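Local atomic coordinates of xylulokinase (Brucella ovis, PDB entry 5VM1), a protein that probably phosphorylates D-xylulose to D-xylulose 5-phosphate with ATP, as a sugar kinase of the FGGY family. Residues Arg113-Leu118 with Asn130-Gly135. Residues are numbered along the deposited sequence; the frame is centred on the assembly and turned at random.
Sequences REAAEL and NIVFPG
The methyl of Ala-115 sits against the backbone of the loop 130-135. Ala-115 CB meets the carbonyl O of Val-132 at 3.3 Å. The ring nitrogen N of Pro-134 is 3.5 Å from Ala-115 CB. The C atom of Phe-133 lies 3.6 Å from Ala-115 CB. Ala-115 thus faces main chain more than side chains, and a side chain this small is consistent with the close approach of the loop to helix 112-120. Pro-134 adds its CD, 4.2 Å from Ala-115 CB.

Val-132 points at the helix and fills the next position along it. Val-132 CG1 is anti to the backbone N (chi1 -168°) and touches Leu-118 CB at 3.9 Å. Val-132 CG2, beside the backbone N, reaches the main-chain C of Leu-118 at 4.1 Å. Ala-115 and Leu-118 are three residues apart, so both point to the loop from one helix face.

Phe-133 turns the other way. Ile-131 CG2 rests on one face of the Phe-133 ring, nearer its margin than its centre, 3.4 Å from the ring plane. Arg-346 makes a cation-pi contact with this ring, and the Phe-133 side chain is about 8 Å from that of His-88, a predicted substrate-binding residue.

Pro-139 of helix 137-147 touches both Ala-115 and Val-132, while Phe-124 of helix 122-128 packs on Val-132 and Leu-118. The N-H of Val-132 bonds to Asp-119 OD1, which ties the loop back to helix 112-120, one residue beyond Leu-118.

Between the two segments the contact is van der Waals packing. The directional hold on the loop here therefore comes from that Val-132 N-H bond, while Phe-133 starts out from the loop away from helix 112-120, in the neighbourhood of the predicted substrate site.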
loop_
_atom_site.group_PDB
_atom_site.type_symbol
_atom_site.label_atom_id
_atom_site.label_comp_id
_atom_site.label_asym_id
_atom_site.label_seq_id
_atom_site.Cartn_x
_atom_site.Cartn_y
_atom_site.Cartn_z
ATOM N N ARG A 113 -16.079 14.743 -6.414
ATOM C CA ARG A 113 -16.389 15.591 -7.571
ATOM C C ARG A 113 -15.125 16.066 -8.282
ATOM O O ARG A 113 -15.054 16.069 -9.516
ATOM C CB ARG A 113 -17.254 16.783 -7.152
ATOM C CG ARG A 113 -18.738 16.423 -6.959
ATOM C CD ARG A 113 -19.543 17.581 -6.362
ATOM N NE ARG A 113 -19.416 17.668 -4.905
ATOM C CZ ARG A 113 -20.446 17.643 -4.062
ATOM N NH1 ARG A 113 -21.688 17.548 -4.537
ATOM N NH2 ARG A 113 -20.237 17.714 -2.745
ATOM N N GLU A 114 -14.134 16.525 -7.521
ATOM C CA GLU A 114 -12.932 17.020 -8.164
ATOM C C GLU A 114 -12.162 15.891 -8.850
ATOM O O GLU A 114 -11.669 16.072 -9.973
ATOM C CB GLU A 114 -12.065 17.767 -7.145
ATOM C CG GLU A 114 -12.678 19.081 -6.692
ATOM C CD GLU A 114 -13.799 18.887 -5.680
ATOM O OE1 GLU A 114 -13.872 17.794 -5.051
ATOM O OE2 GLU A 114 -14.635 19.814 -5.556
ATOM N N ALA A 115 -12.069 14.713 -8.215
ATOM C CA ALA A 115 -11.391 13.585 -8.864
ATOM C C ALA A 115 -12.146 13.118 -10.101
ATOM O O ALA A 115 -11.528 12.607 -11.039
ATOM C CB ALA A 115 -11.203 12.400 -7.919
ATOM N N ALA A 116 -13.480 13.213 -10.100
ATOM C CA ALA A 116 -14.203 12.850 -11.307
ATOM C C ALA A 116 -13.842 13.808 -12.422
ATOM O O ALA A 116 -13.612 13.387 -13.564
ATOM C CB ALA A 116 -15.702 12.846 -11.048
ATOM N N GLU A 117 -13.724 15.099 -12.094
ATOM C CA GLU A 117 -13.347 16.072 -13.110
ATOM C C GLU A 117 -11.927 15.816 -13.612
ATOM O O GLU A 117 -11.687 15.823 -14.825
ATOM C CB GLU A 117 -13.490 17.496 -12.569
ATOM C CG GLU A 117 -14.925 17.961 -12.358
ATOM C CD GLU A 117 -14.968 19.342 -11.746
ATOM O OE1 GLU A 117 -13.878 19.915 -11.587
ATOM O OE2 GLU A 117 -16.063 19.852 -11.426
ATOM N N LEU A 118 -10.978 15.545 -12.705
ATOM C CA LEU A 118 -9.612 15.315 -13.156
ATOM C C LEU A 118 -9.488 14.000 -13.928
ATOM O O LEU A 118 -8.798 13.936 -14.954
ATOM C CB LEU A 118 -8.653 15.358 -11.964
ATOM C CG LEU A 118 -8.520 16.695 -11.228
ATOM C CD1 LEU A 118 -7.508 16.566 -10.084
ATOM C CD2 LEU A 118 -8.124 17.816 -12.184
ATOM N N ASN A 130 -2.646 6.318 -14.167
ATOM C CA ASN A 130 -3.563 5.843 -13.141
ATOM C C ASN A 130 -4.885 6.603 -13.189
ATOM O O ASN A 130 -4.971 7.746 -13.653
ATOM C CB ASN A 130 -2.960 5.972 -11.721
ATOM C CG ASN A 130 -1.670 5.171 -11.553
ATOM O OD1 ASN A 130 -1.705 3.960 -11.401
ATOM N ND2 ASN A 130 -0.519 5.868 -11.533
ATOM N N ILE A 131 -5.924 5.945 -12.683
ATOM C CA ILE A 131 -7.182 6.616 -12.403
ATOM C C ILE A 131 -6.969 7.644 -11.297
ATOM O O ILE A 131 -6.158 7.443 -10.382
ATOM C CB ILE A 131 -8.233 5.565 -11.999
ATOM C CG1 ILE A 131 -8.575 4.662 -13.187
ATOM C CG2 ILE A 131 -9.482 6.229 -11.402
ATOM C CD1 ILE A 131 -9.423 3.450 -12.825
ATOM N N VAL A 132 -7.679 8.768 -11.385
ATOM C CA VAL A 132 -7.637 9.797 -10.347
ATOM C C VAL A 132 -8.764 9.485 -9.363
ATOM O O VAL A 132 -9.933 9.801 -9.602
ATOM C CB VAL A 132 -7.763 11.209 -10.922
ATOM C CG1 VAL A 132 -7.412 12.257 -9.872
ATOM C CG2 VAL A 132 -6.906 11.367 -12.158
ATOM N N PHE A 133 -8.418 8.829 -8.271
ATOM C CA PHE A 133 -9.376 8.611 -7.200
ATOM C C PHE A 133 -9.365 9.767 -6.204
ATOM O O PHE A 133 -8.388 10.525 -6.113
ATOM C CB PHE A 133 -9.081 7.295 -6.497
ATOM C CG PHE A 133 -9.425 6.104 -7.310
ATOM C CD1 PHE A 133 -10.746 5.718 -7.445
ATOM C CD2 PHE A 133 -8.436 5.368 -7.955
ATOM C CE1 PHE A 133 -11.073 4.617 -8.204
ATOM C CE2 PHE A 133 -8.762 4.258 -8.706
ATOM C CZ PHE A 133 -10.075 3.883 -8.836
ATOM N N PRO A 134 -10.471 9.958 -5.470
ATOM C CA PRO A 134 -10.552 11.099 -4.536
ATOM C C PRO A 134 -9.550 11.057 -3.417
ATOM O O PRO A 134 -9.331 12.095 -2.779
ATOM C CB PRO A 134 -11.974 10.999 -3.979
ATOM C CG PRO A 134 -12.378 9.618 -4.202
ATOM C CD PRO A 134 -11.667 9.107 -5.416
ATOM N N GLY A 135 -8.955 9.893 -3.140
ATOM C CA GLY A 135 -7.939 9.739 -2.110
ATOM C C GLY A 135 -6.531 10.094 -2.525
ATOM O O GLY A 135 -5.634 10.169 -1.678
#